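Local atomic coordinates of legionella ubiquitin-specific protease A domain-containing protein (Legionella pneumophila subsp. pneumophila, PDB entry 5DGG), a protein that is of unknown function but carries a Legionella ubiquitin-specific protease A domain of the clan CA peptidase type, which suggests a role in ubiquitin processing. Residues N155-D160 with R173-E178; H9-L14 with D134-Y139. All coordinates share one frame; numbering follows the deposited sequence.

Contact 1: residues N155-D160 with R173-E178; sequences NPILID and RMTTRE
Thr175 meets Ile157 and Leu158 of helix 156-165 with different branches. The methyl CG2 meets the branch methyl of Ile157 obliquely, CG2 to CG2 at 3.9 Å, while Leu158 CD2 packs against the hydroxyl side of Thr175, 3.6 Å from Thr175 OG1. Leu158 and Thr175 run past one another in opposite senses, so the leucine methyl flanks the threonine. With chi1 at 57°, Thr175 OG1 sits between its own backbone N and carbonyl carbon; the contact with leucine is van der Waals packing of a methyl on a hydroxyl whose hydrogen bond goes to Leu172 O, one turn back. Next along the chain, Thr176 offers its methyl to the same leucine branch, CG2 lying 4.0 Å from Leu158 CD2, while its hydroxyl probably bonds to Asp134 of helix 132-146. Helix 156-165 is capped at its start: Asn155 OD1 accepts from Leu158 N at 3.2 Å, the donor standing above the carbonyl plane, and Asn155 ND2 reaches Glu179 beyond Thr176 on the partner helix. With segment axes 9.8 Å apart at 172°, this is an antiparallel helical hairpin, formed by two consecutive helices joined by a short connection.

Contact 2: residues H9-L14 with D134-Y139; sequences HDMTLL and DFTCAY
Met11 and Cys137 meet sulfur to sulfur, Met11 SD lying 3.4 Å from Cys137 SG. This is nonbonded packing between two soft, polarisable atoms, and the methionine methyl shares in it, with Met11 CE 3.6 Å from the same SG. The thioether gets there by folding: chi2 at -65° and chi3 at -76° bend the chain twice, bringing its end closer to the opposite helix than its first bond would suggest. Met11 CE also comes 4.0 Å from Thr136 CG2, the two side chains crossing at roughly a right angle. Leu14 completes the first shell, its CB standing 4.1 Å from Cys137 SG, so that the thiol is touched by side chains from successive turns of the short helix.

The two segments run in nearly the same direction, their axes 10.2 Å apart and inclined by 21°. Helix 132-146 also lies against the mixed sheet, where Tyr139 stacks on Phe86 and hydrogen-bonds to Glu84; a helix packed on such a sheet is consistent with the core helix of papain-like, clan CA peptidases, and helix 8-14 packs on it from the N-terminal end of the chain.

A second shell positions the participants. Thr136 OG1 bonds to Cys132 O, one turn earlier, which helps fix the rotation that presents its methyl to Met11, itself also touched by Met6 and Trp64 from loops. At the end of the short helix, Leu14 O accepts from His141 NE2, a polar tie linking the helix terminus to the longer helix, while the branches of Leu14 extend among Leu158, Thr176, Thr180 and Leu183 of the C-terminal helices.

How the contacts relate
Contact 2 is buried throughout, about 8 Å from the centre of the chain to the contact centre, whereas contact 1 lies farther out, about 16 Å away, and is only partly buried. The chemistry differs: sulfur atoms and methyls in the interior pair, against threonine, isoleucine and leucine branches plus a capping asparagine at the hairpin. Contact 1 joins consecutive helices; contact 2 brings together segments over a hundred residues apart. They are bound to each other through Asp134, which makes a salt bridge to Arg173, NH2 to OD1 at 2.7 Å, and probably a hydrogen bond to Thr176. Leu14 of contact 2 also packs on Leu158 and Thr176 of contact 1, an apolar seam beside these polar ties.

Contact 1: residues N155-D160 with R173-E178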
loop_
_atom_site.group_PDB
_atom_site.type_symbol
_atom_site.label_atom_id
_atom_site.label_comp_id
_atom_site.label_asym_id
_atom_site.label_seq_id
_atom_site.Cartn_x
_atom_site.Cartn_y
_atom_site.Cartn_z
ATOM N N ASN A 155 -1.893 12.353 -5.325
ATOM C CA ASN A 155 -0.901 13.397 -5.207
ATOM C C ASN A 155 0.032 13.246 -6.387
ATOM O O ASN A 155 0.952 12.441 -6.349
ATOM C CB ASN A 155 -0.127 13.259 -3.901
ATOM C CG ASN A 155 0.832 14.411 -3.663
ATOM O OD1 ASN A 155 1.567 14.833 -4.557
ATOM N ND2 ASN A 155 0.832 14.914 -2.450
ATOM N N PRO A 156 -0.188 14.037 -7.446
ATOM C CA PRO A 156 0.578 13.830 -8.676
ATOM C C PRO A 156 2.065 14.056 -8.486
ATOM O O PRO A 156 2.878 13.439 -9.171
ATOM C CB PRO A 156 0.002 14.877 -9.643
ATOM C CG PRO A 156 -1.266 15.343 -9.043
ATOM C CD PRO A 156 -1.176 15.122 -7.564
ATOM N N ILE A 157 2.434 14.902 -7.533
ATOM C CA ILE A 157 3.849 15.169 -7.308
ATOM C C ILE A 157 4.567 13.912 -6.854
ATOM O O ILE A 157 5.654 13.587 -7.343
ATOM C CB ILE A 157 4.075 16.278 -6.289
ATOM C CG1 ILE A 157 3.382 17.577 -6.759
ATOM C CG2 ILE A 157 5.563 16.527 -6.148
ATOM C CD1 ILE A 157 3.303 18.659 -5.689
ATOM N N LEU A 158 3.957 13.199 -5.910
ATOM C CA LEU A 158 4.537 11.926 -5.479
ATOM C C LEU A 158 4.564 10.881 -6.582
ATOM O O LEU A 158 5.540 10.145 -6.698
ATOM C CB LEU A 158 3.803 11.369 -4.255
ATOM C CG LEU A 158 3.725 12.245 -3.030
ATOM C CD1 LEU A 158 2.955 11.505 -1.960
ATOM C CD2 LEU A 158 5.084 12.641 -2.497
ATOM N N ILE A 159 3.500 10.784 -7.375
ATOM C CA ILE A 159 3.478 9.825 -8.455
ATOM C C ILE A 159 4.564 10.094 -9.489
ATOM O O ILE A 159 5.230 9.175 -9.934
ATOM C CB ILE A 159 2.129 9.842 -9.179
ATOM C CG1 ILE A 159 1.043 9.304 -8.260
ATOM C CG2 ILE A 159 2.200 9.040 -10.464
ATOM C CD1 ILE A 159 -0.365 9.582 -8.749
ATOM N N ASP A 160 4.682 11.358 -9.902
ATOM C CA ASP A 160 5.641 11.721 -10.962
ATOM C C ASP A 160 7.063 11.664 -10.449
ATOM O O ASP A 160 7.964 11.316 -11.195
ATOM C CB ASP A 160 5.364 13.113 -11.572
ATOM C CG ASP A 160 3.939 13.247 -12.168
ATOM O OD1 ASP A 160 3.248 12.221 -12.403
ATOM O OD2 ASP A 160 3.507 14.401 -12.353
ATOM N N ARG A 173 12.039 11.538 -0.803
ATOM C CA ARG A 173 11.994 12.015 0.588
ATOM C C ARG A 173 11.763 13.531 0.697
ATOM O O ARG A 173 10.985 13.995 1.549
ATOM C CB ARG A 173 13.250 11.589 1.335
ATOM C CG ARG A 173 13.400 12.120 2.761
ATOM C CD ARG A 173 12.205 11.830 3.682
ATOM N NE ARG A 173 11.885 10.407 3.891
ATOM C CZ ARG A 173 12.343 9.656 4.878
ATOM N NH1 ARG A 173 13.191 10.170 5.772
ATOM N NH2 ARG A 173 11.981 8.367 4.983
ATOM N N MET A 174 12.353 14.308 -0.210
ATOM C CA MET A 174 12.050 15.727 -0.211
ATOM C C MET A 174 10.593 16.010 -0.563
ATOM O O MET A 174 9.979 16.861 0.072
ATOM C CB MET A 174 12.958 16.506 -1.149
ATOM C CG MET A 174 13.236 17.893 -0.591
ATOM S SD MET A 174 13.173 19.187 -1.824
ATOM C CE MET A 174 14.325 20.354 -1.072
ATOM N N THR A 175 10.015 15.311 -1.541
ATOM C CA THR A 175 8.607 15.558 -1.838
ATOM C C THR A 175 7.705 15.055 -0.702
ATOM O O THR A 175 6.680 15.661 -0.427
ATOM C CB THR A 175 8.154 15.011 -3.208
ATOM O OG1 THR A 175 8.407 13.609 -3.300
ATOM C CG2 THR A 175 8.901 15.694 -4.343
ATOM N N THR A 176 8.084 13.977 -0.021
ATOM C CA THR A 176 7.251 13.487 1.061
ATOM C C THR A 176 7.279 14.501 2.246
ATOM O O THR A 176 6.233 14.757 2.865
ATOM C CB THR A 176 7.584 12.041 1.485
ATOM O OG1 THR A 176 8.926 11.951 1.908
ATOM C CG2 THR A 176 7.380 11.078 0.333
ATOM N N ARG A 177 8.426 15.114 2.519
ATOM C CA ARG A 177 8.506 16.161 3.562
ATOM C C ARG A 177 7.634 17.346 3.226
ATOM O O ARG A 177 6.735 17.717 3.987
ATOM C CB ARG A 177 9.944 16.625 3.750
ATOM C CG ARG A 177 10.788 15.573 4.436
ATOM C CD ARG A 177 12.284 15.758 4.220
ATOM N NE ARG A 177 12.947 16.497 5.307
ATOM C CZ ARG A 177 13.168 16.012 6.534
ATOM N NH1 ARG A 177 12.755 14.789 6.873
ATOM N NH2 ARG A 177 13.784 16.758 7.444
ATOM N N GLU A 178 7.887 17.917 2.057
ATOM C CA GLU A 178 7.115 19.054 1.574
ATOM C C GLU A 178 5.634 18.798 1.532
ATOM O O GLU A 178 4.863 19.642 1.952
ATOM C CB GLU A 178 7.570 19.487 0.176
ATOM C CG GLU A 178 8.650 20.540 0.166
ATOM C CD GLU A 178 8.353 21.690 1.124
ATOM O OE1 GLU A 178 9.162 21.890 2.052
ATOM O OE2 GLU A 178 7.303 22.367 0.978
#

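Contact 2: residues H9-L14 with D134-Y139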
loop_
_atom_site.group_PDB
_atom_site.type_symbol
_atom_site.label_atom_id
_atom_site.label_comp_id
_atom_site.label_asym_id
_atom_site.label_seq_id
_atom_site.Cartn_x
_atom_site.Cartn_y
_atom_site.Cartn_z
ATOM N N HIS A 9 2.333 7.044 11.896
ATOM C CA HIS A 9 1.620 8.308 11.787
ATOM C C HIS A 9 2.005 9.026 10.509
ATOM O O HIS A 9 1.163 9.641 9.875
ATOM C CB HIS A 9 1.825 9.215 13.020
ATOM C CG HIS A 9 3.251 9.593 13.284
ATOM N ND1 HIS A 9 4.067 8.879 14.140
ATOM C CD2 HIS A 9 3.998 10.633 12.836
ATOM C CE1 HIS A 9 5.257 9.453 14.192
ATOM N NE2 HIS A 9 5.246 10.515 13.407
ATOM N N ASP A 10 3.270 8.923 10.114
ATOM C CA ASP A 10 3.744 9.515 8.858
ATOM C C ASP A 10 3.003 8.888 7.689
ATOM O O ASP A 10 2.577 9.602 6.784
ATOM C CB ASP A 10 5.240 9.290 8.656
ATOM C CG ASP A 10 6.082 9.851 9.787
ATOM O OD1 ASP A 10 5.804 10.989 10.223
ATOM O OD2 ASP A 10 7.041 9.169 10.205
ATOM N N MET A 11 2.845 7.556 7.712
ATOM C CA MET A 11 2.133 6.877 6.612
ATOM C C MET A 11 0.668 7.311 6.621
ATOM O O MET A 11 0.086 7.614 5.576
ATOM C CB MET A 11 2.201 5.351 6.734
ATOM C CG MET A 11 3.597 4.721 6.696
ATOM S SD MET A 11 4.400 4.953 5.097
ATOM C CE MET A 11 3.438 3.702 4.193
ATOM N N THR A 12 0.061 7.320 7.805
ATOM C CA THR A 12 -1.340 7.735 7.931
ATOM C C THR A 12 -1.543 9.114 7.301
ATOM O O THR A 12 -2.454 9.311 6.526
ATOM C CB THR A 12 -1.775 7.703 9.395
ATOM O OG1 THR A 12 -1.664 6.353 9.874
ATOM C CG2 THR A 12 -3.201 8.188 9.536
ATOM N N LEU A 13 -0.631 10.035 7.555
ATOM C CA LEU A 13 -0.770 11.387 7.038
ATOM C C LEU A 13 -0.665 11.412 5.520
ATOM O O LEU A 13 -1.469 12.081 4.861
ATOM C CB LEU A 13 0.287 12.322 7.655
ATOM C CG LEU A 13 -0.054 13.815 7.664
ATOM C CD1 LEU A 13 -1.225 14.079 8.607
ATOM C CD2 LEU A 13 1.154 14.663 8.048
ATOM N N LEU A 14 0.291 10.670 4.956
ATOM C CA LEU A 14 0.606 10.823 3.534
ATOM C C LEU A 14 -0.073 9.841 2.567
ATOM O O LEU A 14 -0.164 10.117 1.382
ATOM C CB LEU A 14 2.103 10.741 3.323
ATOM C CG LEU A 14 2.654 11.499 2.116
ATOM C CD1 LEU A 14 1.992 12.856 1.863
ATOM C CD2 LEU A 14 4.124 11.727 2.387
ATOM N N ASP A 134 8.337 5.932 1.915
ATOM C CA ASP A 134 8.197 6.890 0.848
ATOM C C ASP A 134 7.765 6.220 -0.446
ATOM O O ASP A 134 6.833 6.676 -1.134
ATOM C CB ASP A 134 9.546 7.623 0.622
ATOM C CG ASP A 134 10.115 8.225 1.920
ATOM O OD1 ASP A 134 10.576 7.473 2.837
ATOM O OD2 ASP A 134 10.110 9.475 2.004
ATOM N N PHE A 135 8.486 5.181 -0.813
ATOM C CA PHE A 135 8.104 4.377 -1.974
ATOM C C PHE A 135 6.689 3.834 -1.852
ATOM O O PHE A 135 5.927 3.897 -2.817
ATOM C CB PHE A 135 9.085 3.204 -2.207
ATOM C CG PHE A 135 10.360 3.588 -2.952
ATOM C CD1 PHE A 135 10.420 3.493 -4.316
ATOM C CD2 PHE A 135 11.503 4.005 -2.273
ATOM C CE1 PHE A 135 11.567 3.850 -5.009
ATOM C CE2 PHE A 135 12.659 4.360 -2.942
ATOM C CZ PHE A 135 12.690 4.281 -4.316
ATOM N N THR A 136 6.333 3.276 -0.695
ATOM C CA THR A 136 5.036 2.656 -0.549
ATOM C C THR A 136 3.907 3.715 -0.621
ATOM O O THR A 136 2.859 3.481 -1.254
ATOM C CB THR A 136 5.009 1.791 0.758
ATOM O OG1 THR A 136 5.891 0.672 0.582
ATOM C CG2 THR A 136 3.627 1.314 1.020
ATOM N N CYS A 137 4.127 4.890 -0.030
ATOM C CA CYS A 137 3.153 5.969 -0.067
ATOM C C CYS A 137 2.953 6.472 -1.469
ATOM O O CYS A 137 1.799 6.603 -1.976
ATOM C CB CYS A 137 3.569 7.133 0.828
ATOM S SG CYS A 137 3.205 6.868 2.560
ATOM N N ALA A 138 4.071 6.684 -2.165
ATOM C CA ALA A 138 3.997 7.200 -3.517
ATOM C C ALA A 138 3.404 6.166 -4.466
ATOM O O ALA A 138 2.604 6.491 -5.351
ATOM C CB ALA A 138 5.358 7.636 -4.005
ATOM N N TYR A 139 3.806 4.916 -4.311
ATOM C CA TYR A 139 3.225 3.844 -5.141
ATOM C C TYR A 139 1.695 3.698 -4.931
ATOM O O TYR A 139 0.942 3.430 -5.908
ATOM C CB TYR A 139 4.005 2.534 -4.969
ATOM C CG TYR A 139 3.673 1.443 -5.989
ATOM C CD1 TYR A 139 4.278 1.417 -7.207
ATOM C CD2 TYR A 139 2.732 0.437 -5.694
ATOM C CE1 TYR A 139 3.964 0.476 -8.166
ATOM C CE2 TYR A 139 2.427 -0.551 -6.622
ATOM C CZ TYR A 139 3.048 -0.522 -7.871
ATOM O OH TYR A 139 2.806 -1.459 -8.826
#